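Local structure of phosphodiesterase (Salpingoeca rosetta, 7CJ3) at residues E133-T137 and D261-K265; C145-A151 and G201-K205; G25-I29 and Y97-V101. The protein is a membrane protein of the bacteriorhodopsin-like family, whose helical transmembrane domain carries a covalently bound retinal. The contacts are given in a common frame with arbitrary orientation. Numbering follows the deposited sequence.

Contact 1 of 3, residues E133-T137 and D261-K265; sequences EWIIT and DYAAK. With RET (retinal), chain K; OLC ((2R)-2,3-dihydroxypropyl (9Z)-octadec-9-enoate), chain L.
The retinal attachment site of microbial rhodopsins illustrates how charges are held between two transmembrane helices. E133-T137 on helix 128-149 and D261-K265 on helix 250-277 are both helical (T137 N to E133 O 2.8 Å, K265 N to D261 O 3.3 Å) and run almost parallel, at 7°, but their axes stay 13.3 Å apart, so long side chains must bridge the gap. The CA atoms of W134 and D261 lie 9.0 Å apart and those of T137 and K265 9.5 Å. D261 (chi1 t) points at the other helix; its OD2 accepts a weak bond from W134 NE1 (chi1 m; 3.4 Å) and is also hydrogen-bonded to Y106. The carboxylate of E133 (chi1 t) lies close to this like charge, E133 OE1 to D261 OD2 2.9 Å. The ring of Y262 meets F71 of the second subunit edge-to-face. One turn after D261, K265 (m, t, t, p) supplies the balancing charge between them and closes a salt-bridge network: its NZ lies 2.8 Å from D261 OD1 and, more weakly, 3.2 Å from E133 OE2, consistent with the counterion pair of related microbial rhodopsins. T137, chi1 p, bonds through OG1 to E133 O (2.6 Å). Retinal covers one face of the W134 indole, and its C15 is bonded covalently to K265 NZ at 1.4 Å.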
loop_
_atom_site.group_PDB
_atom_site.type_symbol
_atom_site.label_atom_id
_atom_site.label_comp_id
_atom_site.label_asym_id
_atom_site.label_seq_id
_atom_site.Cartn_x
_atom_site.Cartn_y
_atom_site.Cartn_z
ATOM N N GLU B 133 3.033 16.598 -9.499
ATOM C CA GLU B 133 3.572 15.665 -8.474
ATOM C C GLU B 133 5.013 15.219 -8.821
ATOM O O GLU B 133 5.925 15.335 -7.966
ATOM C CB GLU B 133 2.660 14.441 -8.418
ATOM C CG GLU B 133 3.137 13.405 -7.422
ATOM C CD GLU B 133 3.065 11.962 -7.895
ATOM O OE1 GLU B 133 2.140 11.633 -8.671
ATOM O OE2 GLU B 133 3.945 11.174 -7.481
ATOM N N TRP B 134 5.197 14.681 -10.037
ATOM C CA TRP B 134 6.498 14.183 -10.544
ATOM C C TRP B 134 7.561 15.292 -10.453
ATOM O O TRP B 134 8.686 14.997 -9.952
ATOM C CB TRP B 134 6.363 13.596 -11.961
ATOM C CG TRP B 134 5.621 12.287 -12.029
ATOM C CD1 TRP B 134 5.116 11.566 -10.973
ATOM C CD2 TRP B 134 5.280 11.537 -13.218
ATOM N NE1 TRP B 134 4.489 10.435 -11.425
ATOM C CE2 TRP B 134 4.580 10.384 -12.795
ATOM C CE3 TRP B 134 5.513 11.700 -14.589
ATOM C CZ2 TRP B 134 4.094 9.438 -13.698
ATOM C CZ3 TRP B 134 5.066 10.741 -15.477
ATOM C CH2 TRP B 134 4.325 9.649 -15.030
ATOM N N ILE B 135 7.223 16.516 -10.867
ATOM C CA ILE B 135 8.180 17.664 -10.905
ATOM C C ILE B 135 8.536 18.140 -9.485
ATOM O O ILE B 135 9.693 18.628 -9.302
ATOM C CB ILE B 135 7.615 18.795 -11.785
ATOM C CG1 ILE B 135 7.773 18.427 -13.265
ATOM C CG2 ILE B 135 8.255 20.149 -11.454
ATOM C CD1 ILE B 135 6.789 19.132 -14.205
ATOM N N ILE B 136 7.620 18.025 -8.517
ATOM C CA ILE B 136 7.923 18.359 -7.098
ATOM C C ILE B 136 8.717 17.229 -6.441
ATOM O O ILE B 136 9.625 17.551 -5.658
ATOM C CB ILE B 136 6.647 18.653 -6.310
ATOM C CG1 ILE B 136 5.914 19.863 -6.889
ATOM C CG2 ILE B 136 6.941 18.838 -4.835
ATOM C CD1 ILE B 136 4.491 20.002 -6.378
ATOM N N THR B 137 8.411 15.962 -6.728
ATOM C CA THR B 137 8.955 14.797 -5.980
ATOM C C THR B 137 10.221 14.188 -6.623
ATOM O O THR B 137 11.147 13.852 -5.874
ATOM C CB THR B 137 7.863 13.743 -5.807
ATOM O OG1 THR B 137 7.405 13.399 -7.117
ATOM C CG2 THR B 137 6.718 14.244 -4.955
ATOM N N ASP B 261 4.375 4.392 -9.881
ATOM C CA ASP B 261 4.542 5.568 -8.993
ATOM C C ASP B 261 4.756 5.071 -7.561
ATOM O O ASP B 261 5.785 5.404 -6.957
ATOM C CB ASP B 261 3.345 6.507 -9.070
ATOM C CG ASP B 261 3.686 7.932 -8.675
ATOM O OD1 ASP B 261 4.778 8.147 -8.114
ATOM O OD2 ASP B 261 2.873 8.826 -8.954
ATOM N N TYR B 262 3.813 4.259 -7.072
ATOM C CA TYR B 262 3.816 3.677 -5.717
ATOM C C TYR B 262 5.114 2.896 -5.512
ATOM O O TYR B 262 5.816 3.152 -4.506
ATOM C CB TYR B 262 2.589 2.801 -5.495
ATOM C CG TYR B 262 2.571 2.223 -4.103
ATOM C CD1 TYR B 262 2.342 3.024 -2.999
ATOM C CD2 TYR B 262 2.838 0.885 -3.879
ATOM C CE1 TYR B 262 2.359 2.504 -1.714
ATOM C CE2 TYR B 262 2.838 0.348 -2.606
ATOM C CZ TYR B 262 2.618 1.161 -1.518
ATOM O OH TYR B 262 2.642 0.643 -0.257
ATOM N N ALA B 263 5.410 1.968 -6.432
ATOM C CA ALA B 263 6.593 1.086 -6.389
ATOM C C ALA B 263 7.845 1.954 -6.255
ATOM O O ALA B 263 8.616 1.710 -5.319
ATOM C CB ALA B 263 6.652 0.235 -7.627
ATOM N N ALA B 264 8.027 2.943 -7.137
ATOM C CA ALA B 264 9.237 3.790 -7.172
ATOM C C ALA B 264 9.505 4.370 -5.785
ATOM O O ALA B 264 10.685 4.342 -5.344
ATOM C CB ALA B 264 9.087 4.893 -8.187
ATOM N N LYS B 265 8.456 4.859 -5.118
ATOM C CA LYS B 265 8.573 5.601 -3.836
ATOM C C LYS B 265 8.692 4.629 -2.660
ATOM O O LYS B 265 9.647 4.785 -1.888
ATOM C CB LYS B 265 7.426 6.609 -3.718
ATOM C CG LYS B 265 7.447 7.573 -4.899
ATOM C CD LYS B 265 6.646 8.817 -4.685
ATOM C CE LYS B 265 7.057 9.977 -5.559
ATOM N NZ LYS B 265 6.745 9.721 -6.977
HETATM C C1 RET K . 8.163 10.712 -19.265
HETATM C C2 RET K . 8.093 11.338 -20.658
HETATM C C3 RET K . 8.702 10.529 -21.714
HETATM C C4 RET K . 10.146 10.212 -21.392
HETATM C C5 RET K . 10.447 9.986 -19.936
HETATM C C6 RET K . 9.519 10.085 -18.953
HETATM C C7 RET K . 9.868 9.629 -17.599
HETATM C C8 RET K . 9.143 9.759 -16.419
HETATM C C9 RET K . 9.586 9.521 -15.084
HETATM C C10 RET K . 8.759 9.739 -13.953
HETATM C C11 RET K . 8.991 9.380 -12.620
HETATM C C12 RET K . 8.153 9.477 -11.515
HETATM C C13 RET K . 8.449 9.151 -10.180
HETATM C C14 RET K . 7.532 9.401 -9.176
HETATM C C15 RET K . 7.845 9.615 -7.766
HETATM C C16 RET K . 7.862 11.875 -18.301
HETATM C C17 RET K . 7.037 9.668 -19.154
HETATM C C18 RET K . 11.905 9.641 -19.716
HETATM C C19 RET K . 10.965 9.003 -14.808
HETATM C C20 RET K . 9.770 8.506 -9.891
HETATM C C18 OLC L . 0.231 -0.669 -4.252
HETATM C C10 OLC L . -4.003 -0.421 -10.539
HETATM C C9 OLC L . -3.942 -1.724 -10.871
HETATM C C17 OLC L . -0.509 0.549 -4.800
HETATM C C11 OLC L . -4.506 0.107 -9.217
HETATM C C8 OLC L . -4.388 -2.755 -9.861
HETATM C C24 OLC L . -13.576 -4.289 -17.206
HETATM C C16 OLC L . -1.960 0.289 -4.647
HETATM C C12 OLC L . -3.447 1.040 -8.772
HETATM C C7 OLC L . -4.081 -4.130 -10.361
HETATM C C15 OLC L . -2.370 -0.791 -5.648
HETATM C C13 OLC L . -3.164 0.915 -7.310
HETATM C C6 OLC L . -4.769 -4.370 -11.698
HETATM C C14 OLC L . -2.388 -0.357 -7.114
HETATM C C5 OLC L . -6.274 -4.276 -11.728
HETATM C C4 OLC L . -6.635 -3.395 -12.887
HETATM C C3 OLC L . -8.143 -3.432 -13.108
HETATM C C2 OLC L . -8.625 -4.760 -13.656
HETATM C C21 OLC L . -11.395 -4.996 -16.395
HETATM C C1 OLC L . -9.434 -4.467 -14.888
HETATM C C22 OLC L . -12.654 -4.274 -15.963
HETATM O O19 OLC L . -9.086 -3.519 -15.589
HETATM O O25 OLC L . -14.545 -3.219 -17.193
HETATM O O23 OLC L . -13.218 -4.875 -14.739
HETATM O O20 OLC L . -10.612 -5.280 -15.232
#

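Contact 2 of 3, residues C145-A151 and G201-K205; sequences CGLASRA and GMFGK. With OLC ((2R)-2,3-dihydroxypropyl (9Z)-octadec-9-enoate), chain N.
Helix 145-149 packs beside helix 201-205, their N-to-C directions differing by just 15°, with the axes 9.3 Å apart at closest approach; A151, past the helix end, adds to the contact. The CA atoms of S149 and F203 lie 5.4 Å apart and those of A151 and M202 6.0 Å. Segment 201-205 is regular helix, with K205 N bonded to G201 O at 2.8 Å. In segment 145-151 the helix gives way to a Schellman motif: R150 takes a positive phi (44/51), A151 N returns to G146 O at 3.2 Å, and R150 N makes a weak bond to L147 O at 3.5 Å. A151 continues in extended conformation (-82/166), which presents its CB to the other segment.

Two side chains of segment 201-205 do most of the joining. M202, in the p, t, p rotamer, lays its SD 3.6 Å from S149 OG, 3.8 Å from A151 CB and 4.2 Å from G146 CA. F203, chi1 m, swings its ring against C145, with C145 CB 3.8 Å from F203 CE2; C145 SG lies at the ring edge, 5.0 Å from the centroid. S149, chi1 p, bonds its OG to C145 O at 2.8 Å, so its hydroxyl is tied to its own helix.

The contact thus exemplifies apolar and sulfur-mediated packing between neighbouring helices of the rhodopsin bundle. Helix 219-233 covers the F203 side of it, with L222, L225 and R226 against F203 and I229 against C145, while L147 faces helix 86-111.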
loop_
_atom_site.group_PDB
_atom_site.type_symbol
_atom_site.label_atom_id
_atom_site.label_comp_id
_atom_site.label_asym_id
_atom_site.label_seq_id
_atom_site.Cartn_x
_atom_site.Cartn_y
_atom_site.Cartn_z
ATOM N N CYS B 145 19.046 11.024 -2.948
ATOM C CA CYS B 145 20.049 10.038 -3.422
ATOM C C CYS B 145 21.432 10.578 -3.073
ATOM O O CYS B 145 22.296 9.746 -2.664
ATOM C CB CYS B 145 19.921 9.756 -4.919
ATOM S SG CYS B 145 18.486 8.727 -5.363
ATOM N N GLY B 146 21.604 11.908 -3.231
ATOM C CA GLY B 146 22.802 12.704 -2.874
ATOM C C GLY B 146 23.193 12.580 -1.403
ATOM O O GLY B 146 24.383 12.367 -1.127
ATOM N N LEU B 147 22.239 12.688 -0.479
ATOM C CA LEU B 147 22.527 12.569 0.972
ATOM C C LEU B 147 22.978 11.147 1.291
ATOM O O LEU B 147 23.958 11.003 2.055
ATOM C CB LEU B 147 21.289 12.947 1.789
ATOM C CG LEU B 147 20.799 14.383 1.612
ATOM C CD1 LEU B 147 19.686 14.669 2.613
ATOM C CD2 LEU B 147 21.951 15.371 1.743
ATOM N N ALA B 148 22.288 10.150 0.736
ATOM C CA ALA B 148 22.596 8.710 0.934
ATOM C C ALA B 148 24.029 8.401 0.483
ATOM O O ALA B 148 24.667 7.545 1.126
ATOM C CB ALA B 148 21.607 7.850 0.188
ATOM N N SER B 149 24.515 9.083 -0.561
ATOM C CA SER B 149 25.792 8.776 -1.243
ATOM C C SER B 149 26.866 9.861 -1.012
ATOM O O SER B 149 27.949 9.744 -1.625
ATOM C CB SER B 149 25.515 8.541 -2.725
ATOM O OG SER B 149 25.048 9.716 -3.399
ATOM N N ARG B 150 26.589 10.878 -0.180
ATOM C CA ARG B 150 27.507 12.014 0.115
ATOM C C ARG B 150 28.134 12.521 -1.184
ATOM O O ARG B 150 29.362 12.634 -1.249
ATOM C CB ARG B 150 28.598 11.573 1.104
ATOM C CG ARG B 150 28.079 10.877 2.355
ATOM C CD ARG B 150 27.505 11.772 3.427
ATOM N NE ARG B 150 27.362 10.972 4.617
ATOM C CZ ARG B 150 27.107 11.435 5.835
ATOM N NH1 ARG B 150 26.908 12.728 6.022
ATOM N NH2 ARG B 150 26.985 10.615 6.866
ATOM N N ALA B 151 27.325 12.804 -2.205
ATOM C CA ALA B 151 27.776 13.224 -3.554
ATOM C C ALA B 151 28.089 14.717 -3.556
ATOM O O ALA B 151 27.654 15.412 -2.600
ATOM C CB ALA B 151 26.709 12.927 -4.566
ATOM N N GLY B 201 26.352 6.396 -11.119
ATOM C CA GLY B 201 27.718 6.868 -10.822
ATOM C C GLY B 201 27.932 7.224 -9.362
ATOM O O GLY B 201 28.872 6.681 -8.742
ATOM N N MET B 202 27.108 8.122 -8.820
ATOM C CA MET B 202 27.354 8.757 -7.493
ATOM C C MET B 202 27.155 7.729 -6.372
ATOM O O MET B 202 27.899 7.802 -5.378
ATOM C CB MET B 202 26.472 9.994 -7.273
ATOM C CG MET B 202 24.995 9.711 -7.144
ATOM S SD MET B 202 24.054 11.180 -6.576
ATOM C CE MET B 202 24.171 12.241 -8.017
ATOM N N PHE B 203 26.221 6.789 -6.538
ATOM C CA PHE B 203 26.074 5.610 -5.647
ATOM C C PHE B 203 27.327 4.731 -5.708
ATOM O O PHE B 203 27.702 4.194 -4.651
ATOM C CB PHE B 203 24.872 4.773 -6.042
ATOM C CG PHE B 203 23.591 5.272 -5.448
ATOM C CD1 PHE B 203 23.340 5.111 -4.100
ATOM C CD2 PHE B 203 22.640 5.906 -6.234
ATOM C CE1 PHE B 203 22.144 5.547 -3.553
ATOM C CE2 PHE B 203 21.455 6.365 -5.674
ATOM C CZ PHE B 203 21.209 6.169 -4.338
ATOM N N GLY B 204 27.913 4.577 -6.905
ATOM C CA GLY B 204 29.157 3.830 -7.141
ATOM C C GLY B 204 30.355 4.474 -6.450
ATOM O O GLY B 204 31.095 3.753 -5.729
ATOM N N LYS B 205 30.569 5.777 -6.661
ATOM C CA LYS B 205 31.665 6.526 -5.997
ATOM C C LYS B 205 31.641 6.186 -4.496
ATOM O O LYS B 205 32.725 5.852 -3.926
ATOM C CB LYS B 205 31.536 8.019 -6.301
ATOM C CG LYS B 205 31.915 8.408 -7.717
ATOM C CD LYS B 205 31.349 9.735 -8.163
ATOM C CE LYS B 205 31.573 9.983 -9.644
ATOM N NZ LYS B 205 31.114 11.324 -10.090
HETATM C C18 OLC N . 14.657 2.118 -20.872
HETATM C C10 OLC N . 23.038 1.843 -15.232
HETATM C C9 OLC N . 24.244 1.256 -15.068
HETATM C C17 OLC N . 16.116 1.774 -20.589
HETATM C C11 OLC N . 22.540 2.515 -16.478
HETATM C C8 OLC N . 25.348 1.159 -16.067
HETATM C C24 OLC N . 32.885 0.837 -9.264
HETATM C C16 OLC N . 16.785 2.519 -19.415
HETATM C C12 OLC N . 21.032 2.440 -16.559
HETATM C C7 OLC N . 26.688 0.959 -15.370
HETATM C C15 OLC N . 18.323 2.467 -19.472
HETATM C C13 OLC N . 20.525 2.379 -18.033
HETATM C C6 OLC N . 27.854 1.597 -16.134
HETATM C C14 OLC N . 18.962 2.392 -18.081
HETATM C C5 OLC N . 28.062 3.124 -15.971
HETATM C C4 OLC N . 28.618 3.673 -14.615
HETATM C C3 OLC N . 29.285 2.654 -13.668
HETATM C C2 OLC N . 29.434 3.083 -12.190
HETATM C C21 OLC N . 30.326 0.727 -9.068
HETATM C C1 OLC N . 29.528 1.840 -11.271
HETATM C C22 OLC N . 31.689 0.207 -8.536
HETATM O O19 OLC N . 28.929 0.800 -11.572
HETATM O O25 OLC N . 34.051 0.575 -8.500
HETATM O O23 OLC N . 31.840 0.406 -7.108
HETATM O O20 OLC N . 30.354 1.807 -10.037
#

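Contact 3 of 3, residues G25-I29 and Y97-V101; sequences GIFMI and YVDGV. With OLC ((2R)-2,3-dihydroxypropyl (9Z)-octadec-9-enoate), chain Q.
A glycine CA resting on a tyrosine ring is the striking feature here. G25 CA sits 3.4 Å from the centroid of the Y97 ring, 12° off the ring normal, a CH-pi contact; G25 is poorly ordered, so the exact distance carries some uncertainty. A CB on G25 would come within 2.4 Å of Y97 CZ and clash. The opposite face of the ring is covered by C6 of a bound (2R)-2,3-dihydroxypropyl (9Z)-octadec-9-enoate, so Y97 lies between G25 and this bound molecule.

Both segments are regular helix, closed by I29 N to G25 O (3.0 Å) and V101 N to Y97 O (2.7 Å). They run in the same general direction with a crossing angle of -15° and axes 10.4 Å apart. The CA atoms converge at G25 and Y97, 5.6 Å apart, and spread to 7.2 Å at I29 and V101. Y97, chi1 m, acts as a knob in the hole formed by G25, I26, M28 and I29: I29 CD1 lies 3.9 Å from Y97 CE2, and I26 CD1 is 3.9 Å from Y97 OH.

One turn beyond G25, M28 (m, t, p) extends its methyl group between the helices, with M28 CE 3.8 Å from V101 CG2, 4.0 Å from V98 CG1 and 4.0 Å from Y97 CB. M28 also packs on I136 and T140 of helix 128-149, which places it where three helices meet. A single knob-into-hole contact, with no hydrogen bond between the segments, here joins the additional N-terminal helix 17-41 to helix 86-111 of the seven-helix rhodopsin bundle.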
loop_
_atom_site.group_PDB
_atom_site.type_symbol
_atom_site.label_atom_id
_atom_site.label_comp_id
_atom_site.label_asym_id
_atom_site.label_seq_id
_atom_site.Cartn_x
_atom_site.Cartn_y
_atom_site.Cartn_z
ATOM N N GLY B 25 10.216 20.363 2.400
ATOM C CA GLY B 25 8.831 19.851 2.465
ATOM C C GLY B 25 7.787 20.964 2.386
ATOM O O GLY B 25 6.820 20.814 1.610
ATOM N N ILE B 26 7.964 22.046 3.154
ATOM C CA ILE B 26 7.061 23.237 3.155
ATOM C C ILE B 26 7.036 23.882 1.760
ATOM O O ILE B 26 5.920 24.150 1.259
ATOM C CB ILE B 26 7.421 24.204 4.300
ATOM C CG1 ILE B 26 6.858 23.741 5.655
ATOM C CG2 ILE B 26 6.967 25.641 4.005
ATOM C CD1 ILE B 26 6.379 22.296 5.738
ATOM N N PHE B 27 8.189 24.140 1.140
ATOM C CA PHE B 27 8.232 24.754 -0.212
ATOM C C PHE B 27 7.459 23.850 -1.184
ATOM O O PHE B 27 6.699 24.379 -2.052
ATOM C CB PHE B 27 9.670 24.974 -0.699
ATOM C CG PHE B 27 9.741 25.559 -2.094
ATOM C CD1 PHE B 27 9.292 26.850 -2.343
ATOM C CD2 PHE B 27 10.293 24.846 -3.150
ATOM C CE1 PHE B 27 9.392 27.400 -3.614
ATOM C CE2 PHE B 27 10.360 25.390 -4.423
ATOM C CZ PHE B 27 9.905 26.663 -4.653
ATOM N N MET B 28 7.654 22.528 -1.046
ATOM C CA MET B 28 6.984 21.487 -1.873
ATOM C C MET B 28 5.464 21.701 -1.799
ATOM O O MET B 28 4.820 21.852 -2.858
ATOM C CB MET B 28 7.344 20.067 -1.411
ATOM C CG MET B 28 8.737 19.604 -1.833
ATOM S SD MET B 28 9.313 18.087 -0.988
ATOM C CE MET B 28 8.197 16.898 -1.715
ATOM N N ILE B 29 4.932 21.768 -0.581
ATOM C CA ILE B 29 3.472 21.888 -0.302
ATOM C C ILE B 29 2.922 23.160 -0.964
ATOM O O ILE B 29 1.826 23.092 -1.582
ATOM C CB ILE B 29 3.220 21.838 1.213
ATOM C CG1 ILE B 29 3.658 20.493 1.811
ATOM C CG2 ILE B 29 1.764 22.139 1.529
ATOM C CD1 ILE B 29 4.093 20.571 3.275
ATOM N N TYR B 97 7.415 13.534 3.012
ATOM C CA TYR B 97 6.860 14.647 2.190
ATOM C C TYR B 97 6.541 14.150 0.776
ATOM O O TYR B 97 5.423 14.397 0.254
ATOM C CB TYR B 97 7.805 15.855 2.126
ATOM C CG TYR B 97 7.837 16.658 3.409
ATOM C CD1 TYR B 97 8.916 16.625 4.287
ATOM C CD2 TYR B 97 6.764 17.479 3.742
ATOM C CE1 TYR B 97 8.915 17.371 5.462
ATOM C CE2 TYR B 97 6.739 18.216 4.917
ATOM C CZ TYR B 97 7.817 18.160 5.785
ATOM O OH TYR B 97 7.768 18.906 6.935
ATOM N N VAL B 98 7.499 13.462 0.157
ATOM C CA VAL B 98 7.316 12.929 -1.218
ATOM C C VAL B 98 6.072 12.046 -1.244
ATOM O O VAL B 98 5.227 12.244 -2.129
ATOM C CB VAL B 98 8.519 12.207 -1.827
ATOM C CG1 VAL B 98 9.656 13.184 -2.092
ATOM C CG2 VAL B 98 8.980 11.035 -0.999
ATOM N N ASP B 99 5.925 11.163 -0.258
ATOM C CA ASP B 99 4.807 10.178 -0.198
ATOM C C ASP B 99 3.497 10.904 0.099
ATOM O O ASP B 99 2.471 10.533 -0.479
ATOM C CB ASP B 99 5.114 9.082 0.823
ATOM C CG ASP B 99 6.053 8.027 0.261
ATOM O OD1 ASP B 99 6.451 8.151 -0.936
ATOM O OD2 ASP B 99 6.361 7.091 0.988
ATOM N N GLY B 100 3.534 11.891 0.984
ATOM C CA GLY B 100 2.386 12.763 1.254
ATOM C C GLY B 100 1.956 13.525 0.011
ATOM O O GLY B 100 0.735 13.596 -0.243
ATOM N N VAL B 101 2.910 14.110 -0.724
ATOM C CA VAL B 101 2.592 14.909 -1.936
ATOM C C VAL B 101 1.864 13.979 -2.899
ATOM O O VAL B 101 0.821 14.380 -3.445
ATOM C CB VAL B 101 3.839 15.534 -2.588
ATOM C CG1 VAL B 101 3.530 16.122 -3.966
ATOM C CG2 VAL B 101 4.451 16.593 -1.694
HETATM C C18 OLC Q . -0.687 9.800 7.509
HETATM C C10 OLC Q . 3.031 15.711 4.043
HETATM C C9 OLC Q . 3.958 15.518 4.992
HETATM C C17 OLC Q . -1.475 10.561 6.454
HETATM C C11 OLC Q . 1.750 14.929 4.195
HETATM C C8 OLC Q . 3.746 14.542 6.141
HETATM C C24 OLC Q . 11.641 21.729 12.001
HETATM C C16 OLC Q . -0.621 11.546 5.623
HETATM C C12 OLC Q . 0.567 15.325 3.317
HETATM C C7 OLC Q . 4.612 14.817 7.366
HETATM C C15 OLC Q . -1.499 12.244 4.548
HETATM C C13 OLC Q . -0.687 14.588 3.846
HETATM C C6 OLC Q . 6.103 14.939 7.079
HETATM C C14 OLC Q . -0.779 13.091 3.495
HETATM C C5 OLC Q . 6.924 14.537 8.329
HETATM C C4 OLC Q . 7.600 15.693 9.068
HETATM C C3 OLC Q . 9.109 15.504 9.224
HETATM C C2 OLC Q . 9.855 16.845 9.291
HETATM C C21 OLC Q . 11.405 19.412 11.065
HETATM C C1 OLC Q . 9.925 17.403 10.712
HETATM C C22 OLC Q . 11.405 20.241 12.365
HETATM O O19 OLC Q . 8.961 17.366 11.467
HETATM O O25 OLC Q . 10.718 22.683 12.576
HETATM O O23 OLC Q . 10.189 20.024 13.108
HETATM O O20 OLC Q . 11.154 18.019 11.235
#

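How the contacts relate
Distance from retinal orders the three contacts. Contact 1 carries the chromophore near the centre of the chain. Contact 3 touches it, with centres about 11 Å apart: D99 of helix 86-111 packs on the retinal-bearing K265 (D99 OD1 to K265 CB 3.3 Å), while M28 of helix 17-41 packs on I136 (M28 CG to I136 CG2 3.6 Å) of the helix that carries W134 and T137; the side chain of V98 is about 7 Å from retinal. Contact 2, farther along that helix, is centred about 19 Å from contact 1; its nearest atoms are about 9 Å from contact 1 and about 10 Å from contact 3, and its C145 side chain is about 10 Å from retinal.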